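Local coordinates for HTH-type transcriptional regulator Rv1985c/MT2039 (Mycobacterium tuberculosis, PDB 3ISP), which binds DNA as a homodimeric LysR-type transcriptional regulator and probably activates expression of the exporter LysE while repressing its own, at residues Ala107-Ala112 with Arg286-Gly291; Gly21-Ala26 with Ser35-Arg40. One frame throughout, in Å; residues are numbered along the deposited sequence.

In the fold
Interaction 2 comes first along the chain and closes well before interaction 1 opens. It lies in the N-terminal winged-helix region, where the short helix 23-27 meets helix 34-48, the two helices of the predicted helix-turn-helix motif. Interaction 1 belongs to the substrate-binding domain and joins the turn after helix 103-107 to the C-terminal end of helix 276-288, the two segments being 174 residues apart at their closest ends. The two centres are 42 Å apart, on opposite sides of the centre of the chain, and their nearest atoms stay about 27 Å from each other. They share no helix, strand or sheet: one lies in the DNA-binding module and the other in the regulatory module of a LysR-type protein.

Interaction 1. Residues Ala107-Ala112 with Arg286-Gly291; sequences ATWFSA and RAAASG
Apolar packing between Trp109 and the consecutive alanines Ala288 and Ala289 makes up most of this contact. The methyl of Ala289 sits over one face of the indole in a CH-pi interaction, with CB 3.8 Å from the centroid of the six-membered ring and 16° off its normal. On the opposite face lies CB of Phe110, from the indole's own segment. Ala288 instead brings its methyl to the rim in the ring plane, its CB 3.7 Å from Trp109 CE3; its carbonyl comes closer, Ala288 O lying 3.4 Å from Trp109 CE3, oblique to the ring. In Trp109, chi1 63° places CG between the backbone N and the carbonyl carbon, and chi2 -90° turns the CE3-CZ3 edge to Ala288 and Ala289. The CB atoms of Ala112 and Ala288 meet at 4.0 Å.

Polar contact between the segments is indirect. One water donates to Trp109 O at 2.9 Å and to Ala288 O at 2.7 Å, linking two carbonyls that could not bond to each other. Within the 286-291 segment, Ala287 O receives both the backbone N and the hydroxyl of Ser290 as the chain leaves the helix.

Leu160 of strand 155-169 and Leu292 also touch the indole. With no direct hydrogen bond joining this turn to the C-terminal helix of the substrate-binding domain, the contact is mainly van der Waals and CH-pi packing of one indole against two alanines, with a water bridging the two carbonyls.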
loop_
_atom_site.group_PDB
_atom_site.type_symbol
_atom_site.label_atom_id
_atom_site.label_comp_id
_atom_site.label_asym_id
_atom_site.label_seq_id
_atom_site.Cartn_x
_atom_site.Cartn_y
_atom_site.Cartn_z
ATOM N N ALA A 107 21.746 -13.449 -12.625
ATOM C CA ALA A 107 23.170 -13.169 -12.568
ATOM C C ALA A 107 24.001 -14.447 -12.553
ATOM O O ALA A 107 25.195 -14.427 -12.855
ATOM C CB ALA A 107 23.500 -12.312 -11.365
ATOM N N THR A 108 23.380 -15.556 -12.189
ATOM C CA THR A 108 24.130 -16.791 -12.097
ATOM C C THR A 108 23.740 -17.759 -13.204
ATOM O O THR A 108 24.172 -17.618 -14.346
ATOM C CB THR A 108 23.985 -17.435 -10.720
ATOM O OG1 THR A 108 22.604 -17.687 -10.452
ATOM C CG2 THR A 108 24.521 -16.504 -9.652
ATOM N N TRP A 109 22.887 -18.718 -12.883
ATOM C CA TRP A 109 22.620 -19.803 -13.811
ATOM C C TRP A 109 21.737 -19.463 -15.005
ATOM O O TRP A 109 21.990 -19.967 -16.101
ATOM C CB TRP A 109 22.063 -20.997 -13.060
ATOM C CG TRP A 109 20.762 -20.744 -12.407
ATOM C CD1 TRP A 109 20.544 -20.273 -11.143
ATOM C CD2 TRP A 109 19.473 -20.979 -12.978
ATOM N NE1 TRP A 109 19.189 -20.184 -10.898
ATOM C CE2 TRP A 109 18.513 -20.615 -12.008
ATOM C CE3 TRP A 109 19.038 -21.458 -14.216
ATOM C CZ2 TRP A 109 17.153 -20.720 -12.239
ATOM C CZ3 TRP A 109 17.694 -21.561 -14.441
ATOM C CH2 TRP A 109 16.761 -21.193 -13.458
ATOM N N PHE A 110 20.725 -18.611 -14.819
ATOM C CA PHE A 110 19.702 -18.423 -15.859
ATOM C C PHE A 110 20.257 -17.973 -17.208
ATOM O O PHE A 110 19.714 -18.296 -18.257
ATOM C CB PHE A 110 18.615 -17.454 -15.401
ATOM C CG PHE A 110 17.366 -17.490 -16.251
ATOM C CD1 PHE A 110 16.288 -18.265 -15.886
ATOM C CD2 PHE A 110 17.270 -16.736 -17.407
ATOM C CE1 PHE A 110 15.147 -18.292 -16.666
ATOM C CE2 PHE A 110 16.129 -16.758 -18.179
ATOM C CZ PHE A 110 15.073 -17.537 -17.814
ATOM N N SER A 111 21.333 -17.205 -17.168
ATOM C CA SER A 111 22.000 -16.746 -18.372
ATOM C C SER A 111 22.025 -17.793 -19.484
ATOM O O SER A 111 21.897 -17.463 -20.656
ATOM C CB SER A 111 23.427 -16.353 -18.025
ATOM O OG SER A 111 24.183 -16.197 -19.203
ATOM N N ALA A 112 22.193 -19.057 -19.115
ATOM C CA ALA A 112 22.403 -20.127 -20.088
ATOM C C ALA A 112 21.232 -20.288 -21.030
ATOM O O ALA A 112 21.383 -20.837 -22.120
ATOM C CB ALA A 112 22.687 -21.451 -19.373
ATOM N N ARG A 286 14.906 -25.712 -17.044
ATOM C CA ARG A 286 15.279 -26.823 -16.171
ATOM C C ARG A 286 16.739 -27.258 -16.334
ATOM O O ARG A 286 17.422 -27.573 -15.357
ATOM C CB ARG A 286 14.344 -28.012 -16.393
ATOM C CG ARG A 286 13.276 -28.161 -15.322
ATOM C CD ARG A 286 12.401 -29.403 -15.520
ATOM N NE ARG A 286 11.645 -29.693 -14.302
ATOM C CZ ARG A 286 10.564 -30.471 -14.246
ATOM N NH1 ARG A 286 10.100 -31.043 -15.352
ATOM N NH2 ARG A 286 9.940 -30.671 -13.084
ATOM N N ALA A 287 17.209 -27.269 -17.575
ATOM C CA ALA A 287 18.568 -27.687 -17.877
ATOM C C ALA A 287 19.582 -26.622 -17.472
ATOM O O ALA A 287 20.701 -26.933 -17.077
ATOM C CB ALA A 287 18.696 -28.014 -19.343
ATOM N N ALA A 288 19.192 -25.360 -17.574
ATOM C CA ALA A 288 20.076 -24.279 -17.190
ATOM C C ALA A 288 20.324 -24.346 -15.682
ATOM O O ALA A 288 21.329 -23.828 -15.163
ATOM C CB ALA A 288 19.475 -22.946 -17.581
ATOM N N ALA A 289 19.413 -25.003 -14.977
ATOM C CA ALA A 289 19.522 -25.088 -13.531
ATOM C C ALA A 289 20.118 -26.418 -13.050
ATOM O O ALA A 289 20.128 -26.693 -11.850
ATOM C CB ALA A 289 18.173 -24.853 -12.892
ATOM N N SER A 290 20.614 -27.239 -13.973
ATOM C CA SER A 290 21.154 -28.528 -13.576
ATOM C C SER A 290 22.303 -28.335 -12.597
ATOM O O SER A 290 22.665 -29.246 -11.852
ATOM C CB SER A 290 21.597 -29.345 -14.786
ATOM O OG SER A 290 22.587 -28.675 -15.535
ATOM N N GLY A 291 22.843 -27.123 -12.570
ATOM C CA GLY A 291 23.977 -26.817 -11.730
ATOM C C GLY A 291 23.652 -26.334 -10.334
ATOM O O GLY A 291 24.562 -26.060 -9.552
HETATM O O HOH W 1 23.480 -22.433 -16.108
#

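Interaction 2. Residues Gly21-Ala26 with Ser35-Arg40; sequences GSFDAA and SAVSQR
Phe23, at the start of helix 23-27, reaches across to Val37 and Ser38 on helix 34-48 and has the most surface buried here, followed closely by Val37. The CD2 side of its ring does the touching. Val37 approaches obliquely, with CG1 3.8 Å from Phe23 CD2, whereas Ser38 comes in at the ring edge, its OG near the plane and 3.5 Å from the same CD2. Ser38 CA also borders that edge, in the ring plane and 4.0 Å from Phe23 CE2, so the phenyl rim runs up against the helix backbone itself.

The two methyls of Val37 divide the work. CG1 lies anti to the backbone N (chi1 165°) and meets the phenylalanine; CG2, anti to the carbonyl carbon, lies 4.3 Å from Ala26 O, a looser contact. The CA atoms of Phe23 and Val37 are 6.9 Å apart, a close approach of two helices.

These are the two helices of the predicted helix-turn-helix motif, the second being the recognition helix in LysR-type regulators. Val17 of the preceding helix 9-20 touches Phe23, Ala26 and Val37, bringing three helices together around one apolar centre. Ile41, one turn beyond Val37, and Cys59 add further cover to the phenylalanine.

Ser38 presents its oxygen to the aromatic edge while hydrogen-bonding back to Pro34 O in its own helix, which supplies this hydroxyl with a polar partner beside the ring. On the other segment, Ser22 is the N-cap of the short helix: its OG accepts from Ala25 N at 2.8 Å, with a nearly straight N-H...O angle of 171°, capping the first turn of this weakly bonded helix, the turn that carries Phe23.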
loop_
_atom_site.group_PDB
_atom_site.type_symbol
_atom_site.label_atom_id
_atom_site.label_comp_id
_atom_site.label_asym_id
_atom_site.label_seq_id
_atom_site.Cartn_x
_atom_site.Cartn_y
_atom_site.Cartn_z
ATOM N N GLY A 21 -4.755 0.728 -21.189
ATOM C CA GLY A 21 -5.322 1.738 -20.306
ATOM C C GLY A 21 -6.215 2.790 -20.948
ATOM O O GLY A 21 -6.098 3.974 -20.631
ATOM N N SER A 22 -7.107 2.364 -21.840
ATOM C CA SER A 22 -8.050 3.262 -22.511
ATOM C C SER A 22 -9.042 2.490 -23.368
ATOM O O SER A 22 -8.667 1.528 -24.039
ATOM C CB SER A 22 -7.303 4.252 -23.402
ATOM O OG SER A 22 -8.146 4.723 -24.441
ATOM N N PHE A 23 -10.304 2.913 -23.360
ATOM C CA PHE A 23 -11.314 2.290 -24.220
ATOM C C PHE A 23 -11.139 2.694 -25.686
ATOM O O PHE A 23 -11.293 1.874 -26.589
ATOM C CB PHE A 23 -12.729 2.632 -23.746
ATOM C CG PHE A 23 -13.290 1.661 -22.739
ATOM C CD1 PHE A 23 -12.626 1.405 -21.551
ATOM C CD2 PHE A 23 -14.493 1.019 -22.973
ATOM C CE1 PHE A 23 -13.148 0.521 -20.624
ATOM C CE2 PHE A 23 -15.017 0.134 -22.051
ATOM C CZ PHE A 23 -14.346 -0.114 -20.877
ATOM N N ASP A 24 -10.821 3.967 -25.909
ATOM C CA ASP A 24 -10.586 4.489 -27.254
ATOM C C ASP A 24 -9.336 3.876 -27.875
ATOM O O ASP A 24 -9.341 3.477 -29.045
ATOM C CB ASP A 24 -10.463 6.016 -27.229
ATOM C CG ASP A 24 -11.811 6.714 -27.309
ATOM O OD1 ASP A 24 -12.837 6.019 -27.482
ATOM O OD2 ASP A 24 -11.841 7.961 -27.203
ATOM N N ALA A 25 -8.265 3.809 -27.091
ATOM C CA ALA A 25 -7.024 3.220 -27.569
ATOM C C ALA A 25 -7.286 1.813 -28.081
ATOM O O ALA A 25 -7.058 1.518 -29.250
ATOM C CB ALA A 25 -5.975 3.209 -26.472
ATOM N N ALA A 26 -7.792 0.952 -27.207
ATOM C CA ALA A 26 -7.988 -0.452 -27.547
ATOM C C ALA A 26 -9.006 -0.645 -28.665
ATOM O O ALA A 26 -9.146 -1.746 -29.198
ATOM C CB ALA A 26 -8.394 -1.240 -26.321
ATOM N N SER A 35 -18.148 2.009 -28.564
ATOM C CA SER A 35 -19.380 1.279 -28.269
ATOM C C SER A 35 -19.200 -0.254 -28.296
ATOM O O SER A 35 -19.614 -0.955 -27.362
ATOM C CB SER A 35 -20.483 1.713 -29.242
ATOM O OG SER A 35 -21.715 1.078 -28.945
ATOM N N ALA A 36 -18.579 -0.764 -29.364
ATOM C CA ALA A 36 -18.355 -2.201 -29.524
ATOM C C ALA A 36 -17.512 -2.727 -28.380
ATOM O O ALA A 36 -17.895 -3.675 -27.696
ATOM C CB ALA A 36 -17.678 -2.493 -30.852
ATOM N N VAL A 37 -16.360 -2.101 -28.184
ATOM C CA VAL A 37 -15.484 -2.428 -27.068
ATOM C C VAL A 37 -16.263 -2.376 -25.756
ATOM O O VAL A 37 -16.120 -3.249 -24.900
ATOM C CB VAL A 37 -14.271 -1.465 -27.007
ATOM C CG1 VAL A 37 -13.577 -1.559 -25.667
ATOM C CG2 VAL A 37 -13.303 -1.765 -28.132
ATOM N N SER A 38 -17.104 -1.356 -25.616
ATOM C CA SER A 38 -17.905 -1.189 -24.412
ATOM C C SER A 38 -18.907 -2.324 -24.229
ATOM O O SER A 38 -19.011 -2.889 -23.142
ATOM C CB SER A 38 -18.622 0.158 -24.420
ATOM O OG SER A 38 -17.701 1.223 -24.267
ATOM N N GLN A 39 -19.643 -2.656 -25.285
ATOM C CA GLN A 39 -20.623 -3.733 -25.195
ATOM C C GLN A 39 -19.905 -5.050 -25.069
ATOM O O GLN A 39 -20.426 -6.002 -24.493
ATOM C CB GLN A 39 -21.509 -3.787 -26.439
ATOM C CG GLN A 39 -22.604 -2.751 -26.484
ATOM C CD GLN A 39 -23.082 -2.500 -27.895
ATOM O OE1 GLN A 39 -23.212 -1.352 -28.320
ATOM N NE2 GLN A 39 -23.326 -3.576 -28.640
ATOM N N ARG A 40 -18.710 -5.114 -25.636
ATOM C CA ARG A 40 -17.969 -6.361 -25.632
ATOM C C ARG A 40 -17.525 -6.685 -24.215
ATOM O O ARG A 40 -17.718 -7.804 -23.735
ATOM C CB ARG A 40 -16.777 -6.282 -26.574
ATOM C CG ARG A 40 -16.200 -7.631 -26.912
ATOM C CD ARG A 40 -15.481 -7.564 -28.240
ATOM N NE ARG A 40 -16.367 -7.136 -29.318
ATOM C CZ ARG A 40 -15.965 -6.936 -30.568
ATOM N NH1 ARG A 40 -14.688 -7.125 -30.890
ATOM N NH2 ARG A 40 -16.836 -6.550 -31.495
#